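Local structure of Trypsin/chymotrypsin inhibitor (Alocasia macrorrhizos, 5YCZ) at residues R14-A20 and R54-P60; L41-Q45 and N163-N167; E70-I76 and S114-K120. The protein inhibits trypsin and alpha-chymotrypsin as a homodimeric Kunitz-type serine protease inhibitor of plant origin. All blocks are in the same frame, centred on the assembly; numbering follows the deposited sequence.

Interaction 1: R14-A20 and R54-P60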
loop_
_atom_site.group_PDB
_atom_site.type_symbol
_atom_site.label_atom_id
_atom_site.label_comp_id
_atom_site.label_asym_id
_atom_site.label_seq_id
_atom_site.Cartn_x
_atom_site.Cartn_y
_atom_site.Cartn_z
ATOM N N ARG A 14 -2.447 11.443 7.942
ATOM C CA ARG A 14 -1.955 10.957 6.666
ATOM C C ARG A 14 -1.232 9.633 6.873
ATOM O O ARG A 14 -0.374 9.512 7.755
ATOM C CB ARG A 14 -1.019 11.979 6.031
ATOM C CG ARG A 14 -0.096 11.376 4.997
ATOM C CD ARG A 14 1.030 12.323 4.644
ATOM N NE ARG A 14 0.522 13.521 3.991
ATOM C CZ ARG A 14 0.620 13.759 2.685
ATOM N NH1 ARG A 14 1.206 12.873 1.876
ATOM N NH2 ARG A 14 0.124 14.887 2.186
ATOM N N GLY A 15 -1.598 8.630 6.071
ATOM C CA GLY A 15 -0.924 7.358 6.066
ATOM C C GLY A 15 -1.413 6.359 7.090
ATOM O O GLY A 15 -1.176 5.161 6.911
ATOM N N GLN A 16 -2.066 6.799 8.165
ATOM C CA GLN A 16 -2.570 5.837 9.133
ATOM C C GLN A 16 -3.750 5.056 8.549
ATOM O O GLN A 16 -4.362 5.453 7.552
ATOM C CB GLN A 16 -2.985 6.533 10.428
ATOM C CG GLN A 16 -1.942 7.480 11.003
ATOM C CD GLN A 16 -0.631 6.808 11.326
ATOM O OE1 GLN A 16 -0.570 5.923 12.180
ATOM N NE2 GLN A 16 0.436 7.233 10.653
ATOM N N LEU A 17 -4.075 3.930 9.193
ATOM C CA LEU A 17 -5.049 2.989 8.657
ATOM C C LEU A 17 -6.427 3.273 9.223
ATOM O O LEU A 17 -6.585 3.352 10.439
ATOM C CB LEU A 17 -4.670 1.550 8.996
ATOM C CG LEU A 17 -3.286 1.018 8.670
ATOM C CD1 LEU A 17 -3.332 -0.501 8.708
ATOM C CD2 LEU A 17 -2.833 1.522 7.327
ATOM N N TYR A 18 -7.428 3.366 8.342
ATOM C CA TYR A 18 -8.814 3.582 8.739
ATOM C C TYR A 18 -9.737 2.680 7.927
ATOM O O TYR A 18 -9.562 2.525 6.720
ATOM C CB TYR A 18 -9.244 5.042 8.532
ATOM C CG TYR A 18 -8.408 6.088 9.249
ATOM C CD1 TYR A 18 -7.148 6.450 8.778
ATOM C CD2 TYR A 18 -8.889 6.730 10.388
ATOM C CE1 TYR A 18 -6.377 7.403 9.440
ATOM C CE2 TYR A 18 -8.137 7.681 11.037
ATOM C CZ TYR A 18 -6.885 8.007 10.565
ATOM O OH TYR A 18 -6.138 8.946 11.217
ATOM N N TYR A 19 -10.722 2.099 8.586
ATOM C CA TYR A 19 -11.758 1.340 7.915
ATOM C C TYR A 19 -12.875 2.277 7.461
ATOM O O TYR A 19 -13.282 3.173 8.207
ATOM C CB TYR A 19 -12.360 0.289 8.848
ATOM C CG TYR A 19 -11.436 -0.807 9.339
ATOM C CD1 TYR A 19 -10.690 -1.580 8.459
ATOM C CD2 TYR A 19 -11.358 -1.103 10.699
ATOM C CE1 TYR A 19 -9.865 -2.595 8.930
ATOM C CE2 TYR A 19 -10.548 -2.119 11.176
ATOM C CZ TYR A 19 -9.802 -2.858 10.291
ATOM O OH TYR A 19 -8.994 -3.858 10.783
ATOM N N ALA A 20 -13.404 2.035 6.252
ATOM C CA ALA A 20 -14.515 2.827 5.718
ATOM C C ALA A 20 -15.826 2.101 5.991
ATOM O O ALA A 20 -16.386 1.430 5.130
ATOM C CB ALA A 20 -14.331 3.099 4.230
ATOM N N ARG A 54 -11.584 -3.816 4.651
ATOM C CA ARG A 54 -10.135 -3.759 4.755
ATOM C C ARG A 54 -9.671 -2.334 5.015
ATOM O O ARG A 54 -10.381 -1.370 4.703
ATOM C CB ARG A 54 -9.472 -4.289 3.478
ATOM C CG ARG A 54 -9.412 -5.787 3.456
ATOM C CD ARG A 54 -8.786 -6.241 2.172
ATOM N NE ARG A 54 -9.300 -7.544 1.791
ATOM C CZ ARG A 54 -8.645 -8.684 1.973
ATOM N NH1 ARG A 54 -7.428 -8.675 2.521
ATOM N NH2 ARG A 54 -9.204 -9.834 1.595
ATOM N N PRO A 55 -8.479 -2.164 5.579
ATOM C CA PRO A 55 -8.024 -0.814 5.945
ATOM C C PRO A 55 -7.632 0.015 4.730
ATOM O O PRO A 55 -7.004 -0.477 3.789
ATOM C CB PRO A 55 -6.808 -1.076 6.841
ATOM C CG PRO A 55 -6.903 -2.514 7.236
ATOM C CD PRO A 55 -7.603 -3.216 6.115
ATOM N N LEU A 56 -7.988 1.292 4.778
ATOM C CA LEU A 56 -7.561 2.278 3.806
ATOM C C LEU A 56 -6.615 3.270 4.459
ATOM O O LEU A 56 -6.587 3.428 5.683
ATOM C CB LEU A 56 -8.760 3.024 3.219
ATOM C CG LEU A 56 -9.731 2.145 2.444
ATOM C CD1 LEU A 56 -11.119 2.702 2.534
ATOM C CD2 LEU A 56 -9.294 2.050 0.995
ATOM N N ALA A 57 -5.836 3.944 3.627
ATOM C CA ALA A 57 -5.046 5.074 4.081
ATOM C C ALA A 57 -5.108 6.150 3.014
ATOM O O ALA A 57 -5.270 5.847 1.827
ATOM C CB ALA A 57 -3.601 4.677 4.376
ATOM N N PHE A 58 -4.998 7.410 3.453
ATOM C CA PHE A 58 -5.221 8.581 2.614
ATOM C C PHE A 58 -3.986 9.462 2.557
ATOM O O PHE A 58 -3.235 9.579 3.525
ATOM C CB PHE A 58 -6.379 9.403 3.124
ATOM C CG PHE A 58 -7.590 8.596 3.389
ATOM C CD1 PHE A 58 -8.512 8.369 2.382
ATOM C CD2 PHE A 58 -7.797 8.027 4.637
ATOM C CE1 PHE A 58 -9.636 7.607 2.620
ATOM C CE2 PHE A 58 -8.911 7.268 4.892
ATOM C CZ PHE A 58 -9.839 7.048 3.884
ATOM N N PHE A 59 -3.807 10.111 1.405
ATOM C CA PHE A 59 -2.590 10.851 1.097
ATOM C C PHE A 59 -2.987 12.160 0.432
ATOM O O PHE A 59 -3.218 12.198 -0.787
ATOM C CB PHE A 59 -1.664 10.030 0.203
ATOM C CG PHE A 59 -1.210 8.761 0.845
ATOM C CD1 PHE A 59 -1.990 7.617 0.778
ATOM C CD2 PHE A 59 -0.018 8.722 1.559
ATOM C CE1 PHE A 59 -1.575 6.436 1.406
ATOM C CE2 PHE A 59 0.410 7.559 2.191
ATOM C CZ PHE A 59 -0.363 6.410 2.110
ATOM N N PRO A 60 -3.094 13.245 1.198
ATOM C CA PRO A 60 -3.463 14.527 0.601
ATOM C C PRO A 60 -2.449 14.910 -0.458
ATOM O O PRO A 60 -1.245 14.725 -0.277
ATOM C CB PRO A 60 -3.425 15.493 1.786
ATOM C CG PRO A 60 -3.458 14.632 2.987
ATOM C CD PRO A 60 -2.758 13.386 2.620
HETATM O O HOH W 1 -13.121 -0.729 4.862
#
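Tyr18 and Leu56 face each other as an antiparallel hydrogen-bonded pair. Tyr18 N lies 2.8 Å from Leu56 O, and Leu56 N lies 2.8 Å from Tyr18 O. Both bonds are nearly straight (167° and 166°). Toward the start of 14-20, Gly15 N bonds Phe58 O at 3.2 Å, and Gly15 CA lies 4.1 Å from CE2 of the Phe59 ring. The positive phi of Gly15 suits a glycine.

Tyr19 and Pro55 lie side by side and point the same way, with Tyr19 CE1 3.4 Å from Pro55 CG. The carbonyl carbon of Arg54 sits at the edge of the Tyr19 ring. Ala20 CB packs on Leu56 CD1 at 3.7 Å. The Arg14 guanidinium lays one face over Pro60 CD. Arg14 CG is trans to the backbone N (chi1 159°), and with a bend at chi3 this brings NH2 to 2.8 Å from Pro60 O, a weak, bent bond. NH2 is also bonded to Asp65 O.

A water joins Ala20 N to Arg54 O. Farther out, Ile76 packs on Leu56 and Phe58, and the Phe58 ring meets Phe178 nearly at a right angle. Phe59 packs on Pro81 of the second subunit. The antiparallel pairing belongs to the beta-trefoil of the Kunitz-type family. The predicted reactive bond, Leu56-Ala57, falls within strand 55-60, where both residues are buried.

Interaction 2: L41-Q45 and N163-N167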
loop_
_atom_site.group_PDB
_atom_site.type_symbol
_atom_site.label_atom_id
_atom_site.label_comp_id
_atom_site.label_asym_id
_atom_site.label_seq_id
_atom_site.Cartn_x
_atom_site.Cartn_y
_atom_site.Cartn_z
ATOM N N LEU A 41 -7.906 -5.927 -9.498
ATOM C CA LEU A 41 -8.994 -5.843 -8.541
ATOM C C LEU A 41 -9.675 -4.488 -8.655
ATOM O O LEU A 41 -9.044 -3.482 -9.004
ATOM C CB LEU A 41 -8.476 -6.047 -7.118
ATOM C CG LEU A 41 -7.457 -7.177 -6.958
ATOM C CD1 LEU A 41 -7.111 -7.320 -5.503
ATOM C CD2 LEU A 41 -8.025 -8.481 -7.487
ATOM N N ASN A 42 -10.981 -4.474 -8.379
ATOM C CA ASN A 42 -11.767 -3.257 -8.249
ATOM C C ASN A 42 -12.128 -3.020 -6.787
ATOM O O ASN A 42 -12.148 -3.942 -5.969
ATOM C CB ASN A 42 -13.058 -3.329 -9.079
ATOM C CG ASN A 42 -12.800 -3.619 -10.516
ATOM O OD1 ASN A 42 -11.942 -2.998 -11.145
ATOM N ND2 ASN A 42 -13.529 -4.573 -11.058
ATOM N N VAL A 43 -12.443 -1.771 -6.467
ATOM C CA VAL A 43 -12.941 -1.443 -5.138
ATOM C C VAL A 43 -14.391 -1.895 -5.026
ATOM O O VAL A 43 -15.221 -1.589 -5.889
ATOM C CB VAL A 43 -12.780 0.055 -4.862
ATOM C CG1 VAL A 43 -13.179 0.403 -3.420
ATOM C CG2 VAL A 43 -11.322 0.405 -5.063
ATOM N N ALA A 44 -14.695 -2.644 -3.967
ATOM C CA ALA A 44 -16.000 -3.269 -3.789
ATOM C C ALA A 44 -16.433 -3.159 -2.335
ATOM O O ALA A 44 -15.603 -3.047 -1.434
ATOM C CB ALA A 44 -15.979 -4.747 -4.202
ATOM N N GLN A 45 -17.741 -3.203 -2.106
ATOM C CA GLN A 45 -18.265 -3.294 -0.749
ATOM C C GLN A 45 -18.295 -4.754 -0.315
ATOM O O GLN A 45 -18.922 -5.590 -0.980
ATOM C CB GLN A 45 -19.671 -2.686 -0.642
ATOM C CG GLN A 45 -20.374 -2.986 0.686
ATOM C CD GLN A 45 -21.693 -2.246 0.882
ATOM O OE1 GLN A 45 -22.733 -2.591 0.294
ATOM N NE2 GLN A 45 -21.662 -1.238 1.754
ATOM N N ASN A 163 -20.274 -8.503 -7.419
ATOM C CA ASN A 163 -19.878 -7.595 -6.368
ATOM C C ASN A 163 -20.629 -6.287 -6.472
ATOM O O ASN A 163 -21.160 -5.922 -7.527
ATOM C CB ASN A 163 -18.383 -7.341 -6.411
ATOM C CG ASN A 163 -17.597 -8.571 -6.032
ATOM O OD1 ASN A 163 -17.069 -9.279 -6.892
ATOM N ND2 ASN A 163 -17.552 -8.859 -4.741
ATOM N N VAL A 164 -20.679 -5.602 -5.335
ATOM C CA VAL A 164 -21.135 -4.223 -5.257
ATOM C C VAL A 164 -19.920 -3.327 -5.454
ATOM O O VAL A 164 -18.931 -3.434 -4.722
ATOM C CB VAL A 164 -21.815 -3.955 -3.915
ATOM C CG1 VAL A 164 -22.064 -2.496 -3.734
ATOM C CG2 VAL A 164 -23.106 -4.753 -3.846
ATOM N N LEU A 165 -19.964 -2.485 -6.469
ATOM C CA LEU A 165 -18.827 -1.644 -6.806
ATOM C C LEU A 165 -19.189 -0.200 -6.471
ATOM O O LEU A 165 -20.275 0.076 -5.942
ATOM C CB LEU A 165 -18.424 -1.845 -8.278
ATOM C CG LEU A 165 -17.933 -3.258 -8.692
ATOM C CD1 LEU A 165 -17.035 -3.167 -9.870
ATOM C CD2 LEU A 165 -17.163 -3.968 -7.603
ATOM N N LEU A 166 -18.263 0.722 -6.739
ATOM C CA LEU A 166 -18.493 2.151 -6.532
ATOM C C LEU A 166 -18.534 2.853 -7.880
ATOM O O LEU A 166 -17.534 2.854 -8.598
ATOM C CB LEU A 166 -17.398 2.774 -5.671
ATOM C CG LEU A 166 -17.246 2.232 -4.234
ATOM C CD1 LEU A 166 -16.061 2.921 -3.560
ATOM C CD2 LEU A 166 -18.523 2.435 -3.418
ATOM N N ASN A 167 -19.671 3.449 -8.217
ATOM C CA ASN A 167 -19.791 4.263 -9.422
ATOM C C ASN A 167 -20.146 5.687 -9.027
ATOM O O ASN A 167 -20.216 6.018 -7.845
ATOM C CB ASN A 167 -20.834 3.677 -10.388
ATOM C CG ASN A 167 -22.267 3.742 -9.838
ATOM O OD1 ASN A 167 -22.490 3.772 -8.627
ATOM N ND2 ASN A 167 -23.236 3.702 -10.738
HETATM O O HOH W 2 -15.668 0.092 -7.831
#
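Asn42 meets Leu165 obliquely, with Asn42 ND2 4.0 Å from Leu165 CD1. This is a packing contact; the amide oxygen OD1 is hydrogen-bonded to Thr100 OG1. Val43 comes next and works through both its backbone and its side chain. Val43 O takes a hydrogen bond from a water at 2.6 Å, and the same water accepts one from Leu166 N at 2.9 Å. The water thus bridges the two strands where they have no direct backbone bond. Val43 CG1 stands trans to its own N (chi1 -175°) and packs on Leu166 CD1 at 3.8 Å.

At Ala44 the strands come close. Ala44 CB touches Leu165 CD2 at 3.7 Å; CD2 of Leu165 thus meets Ala44, while CD1 meets Asn42. Ala44 CA makes a CA-H...O contact with Val164 O at 3.1 Å. The same oxygen accepts the direct hydrogen bond from Gln45 N, at 2.9 Å and 155°, with the donor tilted 28° from the carbonyl plane. The Gln45 and Val164 side chains run side by side, and Gln45 CB lies 3.9 Å from Val164 CG1. The extended Gln45 chain carries NE2 on to Gly28 O.

Strands 42-45 and 164-168 are antiparallel neighbours in one sheet. Strand 30-33 flanks the first and strand 153-159 the second. Phe98 of strand 98-100 packs on both Asn42 and Leu165.

Interaction 3: E70-I76 and S114-K120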
loop_
_atom_site.group_PDB
_atom_site.type_symbol
_atom_site.label_atom_id
_atom_site.label_comp_id
_atom_site.label_asym_id
_atom_site.label_seq_id
_atom_site.Cartn_x
_atom_site.Cartn_y
_atom_site.Cartn_z
ATOM N N GLU A 70 -11.335 18.434 4.245
ATOM C CA GLU A 70 -12.546 18.402 3.448
ATOM C C GLU A 70 -12.376 19.165 2.139
ATOM O O GLU A 70 -11.828 20.267 2.107
ATOM C CB GLU A 70 -13.668 19.029 4.254
ATOM C CG GLU A 70 -14.939 18.288 4.248
ATOM C CD GLU A 70 -15.734 18.660 5.452
ATOM O OE1 GLU A 70 -15.086 19.036 6.454
ATOM O OE2 GLU A 70 -16.983 18.586 5.401
ATOM N N GLY A 71 -12.862 18.573 1.056
ATOM C CA GLY A 71 -12.819 19.206 -0.237
ATOM C C GLY A 71 -11.470 19.223 -0.930
ATOM O O GLY A 71 -11.421 19.523 -2.120
ATOM N N SER A 72 -10.373 18.923 -0.244
ATOM C CA SER A 72 -9.058 18.949 -0.876
ATOM C C SER A 72 -8.678 17.582 -1.437
ATOM O O SER A 72 -8.943 16.550 -0.815
ATOM C CB SER A 72 -8.000 19.403 0.127
ATOM O OG SER A 72 -8.354 20.652 0.692
ATOM N N THR A 73 -8.031 17.573 -2.606
ATOM C CA THR A 73 -7.817 16.303 -3.301
ATOM C C THR A 73 -6.768 15.460 -2.585
ATOM O O THR A 73 -5.842 15.977 -1.950
ATOM C CB THR A 73 -7.404 16.497 -4.775
ATOM O OG1 THR A 73 -6.310 17.417 -4.895
ATOM C CG2 THR A 73 -8.562 16.985 -5.621
ATOM N N LEU A 74 -6.942 14.141 -2.682
ATOM C CA LEU A 74 -6.033 13.181 -2.080
ATOM C C LEU A 74 -6.023 11.905 -2.898
ATOM O O LEU A 74 -6.846 11.704 -3.796
ATOM C CB LEU A 74 -6.441 12.859 -0.655
ATOM C CG LEU A 74 -7.929 12.562 -0.555
ATOM C CD1 LEU A 74 -8.215 11.117 -0.909
ATOM C CD2 LEU A 74 -8.417 12.842 0.853
ATOM N N TYR A 75 -5.128 11.006 -2.517
ATOM C CA TYR A 75 -5.101 9.646 -3.022
ATOM C C TYR A 75 -5.563 8.688 -1.944
ATOM O O TYR A 75 -5.446 8.959 -0.742
ATOM C CB TYR A 75 -3.701 9.245 -3.455
ATOM C CG TYR A 75 -3.061 10.265 -4.321
ATOM C CD1 TYR A 75 -3.619 10.590 -5.537
ATOM C CD2 TYR A 75 -1.910 10.924 -3.914
ATOM C CE1 TYR A 75 -3.038 11.542 -6.347
ATOM C CE2 TYR A 75 -1.319 11.870 -4.709
ATOM C CZ TYR A 75 -1.885 12.179 -5.933
ATOM O OH TYR A 75 -1.317 13.128 -6.756
ATOM N N ILE A 76 -6.069 7.547 -2.391
ATOM C CA ILE A 76 -6.589 6.520 -1.505
ATOM C C ILE A 76 -5.976 5.195 -1.917
ATOM O O ILE A 76 -5.818 4.917 -3.111
ATOM C CB ILE A 76 -8.132 6.430 -1.563
ATOM C CG1 ILE A 76 -8.767 7.810 -1.423
ATOM C CG2 ILE A 76 -8.664 5.475 -0.481
ATOM C CD1 ILE A 76 -10.272 7.835 -1.712
ATOM N N SER A 114 -6.841 9.387 -10.365
ATOM C CA SER A 114 -6.662 8.886 -9.013
ATOM C C SER A 114 -6.909 9.957 -7.948
ATOM O O SER A 114 -6.640 9.713 -6.768
ATOM C CB SER A 114 -5.260 8.282 -8.847
ATOM O OG SER A 114 -4.290 9.007 -9.576
ATOM N N ARG A 115 -7.430 11.122 -8.325
ATOM C CA ARG A 115 -7.648 12.202 -7.372
ATOM C C ARG A 115 -9.071 12.134 -6.828
ATOM O O ARG A 115 -10.046 12.276 -7.576
ATOM C CB ARG A 115 -7.387 13.562 -8.009
ATOM C CG ARG A 115 -5.922 13.919 -8.135
ATOM C CD ARG A 115 -5.726 14.812 -9.348
ATOM N NE ARG A 115 -4.367 15.322 -9.415
ATOM C CZ ARG A 115 -3.872 15.992 -10.451
ATOM N NH1 ARG A 115 -4.623 16.230 -11.515
ATOM N NH2 ARG A 115 -2.613 16.404 -10.429
ATOM N N PHE A 116 -9.182 11.944 -5.524
ATOM C CA PHE A 116 -10.466 11.937 -4.853
ATOM C C PHE A 116 -10.471 13.037 -3.798
ATOM O O PHE A 116 -9.415 13.509 -3.363
ATOM C CB PHE A 116 -10.748 10.564 -4.222
ATOM C CG PHE A 116 -10.778 9.445 -5.213
ATOM C CD1 PHE A 116 -9.595 8.876 -5.683
ATOM C CD2 PHE A 116 -11.982 8.969 -5.694
ATOM C CE1 PHE A 116 -9.615 7.846 -6.608
ATOM C CE2 PHE A 116 -12.015 7.938 -6.623
ATOM C CZ PHE A 116 -10.831 7.365 -7.078
ATOM N N ALA A 117 -11.672 13.462 -3.411
ATOM C CA ALA A 117 -11.853 14.342 -2.270
ATOM C C ALA A 117 -12.931 13.764 -1.371
ATOM O O ALA A 117 -13.777 12.988 -1.821
ATOM C CB ALA A 117 -12.237 15.758 -2.699
ATOM N N ILE A 118 -12.884 14.138 -0.093
ATOM C CA ILE A 118 -13.891 13.750 0.888
ATOM C C ILE A 118 -14.643 14.984 1.367
ATOM O O ILE A 118 -14.051 16.039 1.619
ATOM C CB ILE A 118 -13.268 13.009 2.085
ATOM C CG1 ILE A 118 -12.518 11.775 1.605
ATOM C CG2 ILE A 118 -14.345 12.609 3.097
ATOM C CD1 ILE A 118 -11.314 11.435 2.459
ATOM N N ARG A 119 -15.951 14.832 1.524
ATOM C CA ARG A 119 -16.844 15.909 1.915
ATOM C C ARG A 119 -17.848 15.374 2.921
ATOM O O ARG A 119 -18.175 14.185 2.907
ATOM C CB ARG A 119 -17.585 16.493 0.699
ATOM C CG ARG A 119 -16.681 17.202 -0.282
ATOM C CD ARG A 119 -17.427 18.258 -1.089
ATOM N NE ARG A 119 -16.695 19.524 -1.101
ATOM C CZ ARG A 119 -15.710 19.803 -1.948
ATOM N NH1 ARG A 119 -15.343 18.897 -2.859
ATOM N NH2 ARG A 119 -15.097 20.984 -1.885
ATOM N N LYS A 120 -18.347 16.269 3.782
ATOM C CA LYS A 120 -19.420 15.927 4.712
ATOM C C LYS A 120 -20.721 15.652 3.965
ATOM O O LYS A 120 -20.945 16.132 2.856
ATOM C CB LYS A 120 -19.634 17.053 5.737
ATOM C CG LYS A 120 -19.930 16.577 7.175
ATOM C CD LYS A 120 -19.154 17.376 8.228
ATOM C CE LYS A 120 -19.135 16.689 9.611
ATOM N NZ LYS A 120 -18.119 17.300 10.534
HETATM O O HOH W 3 -10.685 15.460 0.617
HETATM O O HOH W 4 -6.210 7.369 -5.465
#
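Leu74 and Ile118 cross at about a right angle, with Leu74 CD2 3.6 Å from Ile118 CD1. Leu74 CG stands between its backbone N and carbonyl carbon (chi1 47°), which brings CG against the carbonyl oxygen of Phe116. Ile76 also meets its partner at about a right angle: Ile76 CD1 rests on Phe116 CB at 3.7 Å. Tyr75 and Arg115 instead run side by side and point the same way, their ring and guanidinium planes 17° apart. Ser114 O sits at the Tyr75 ring edge, 3.4 Å from Tyr75 CD1.

At the other end, Arg119 lays one face of its guanidinium over Gly71, with Arg119 NH2 3.3 Å from Gly71 CA. Glu70 is extended beyond CG and crosses Lys120. Its OE2 takes the backbone N-H of Lys120 at 3.1 Å, on the anti side and out of the carboxylate plane, in a bent bond.

The backbones add three bonds. Leu74 pairs with Phe116 in both directions, and Gly71 N gives a nearly straight bond (170°) to Ile118 O at 2.9 Å. Between these, one water links Ser72 O to Ile118 N. Beyond the Leu74-Phe116 pair, another joins Ser114 O to Ile76 N.

The chemistry is divided. Leu74, Ile76, Phe116 and Ile118 form the buried apolar part, and Leu56 and Ile133 also pack on Ile76. Glu70, Arg119 and Lys120 make a partly exposed polar end. Arg115 is buried, and its guanidinium is held by a salt bridge to Glu61 and by the carbonyls of Gly110, Pro137, Ala108 and Ser106, so its charge is probably balanced inside the protein.

Overall arrangement
From the N terminus, 14-20 opens interaction 1. Residues 41-45 then open interaction 2 before 54-60 closes the first loop, so these two contacts cross along the chain. Interaction 3 follows interaction 1 in series: it opens at 70-76 and closes at 114-120, nested inside the long loop that 163-167 finally closes. Interactions 1 and 3 touch. Strands 55-60 and 74-77 are neighbours in one sheet, and Phe59 O lies 2.8 Å from Tyr75 N, a probable hydrogen bond. Interactions 2 and 3 both reach the sheet of 42-45, 164-168 and 116-120 but do not touch; their centres are about 18 Å apart. Interaction 3 joins that sheet to the one holding 55-60 and 74-77.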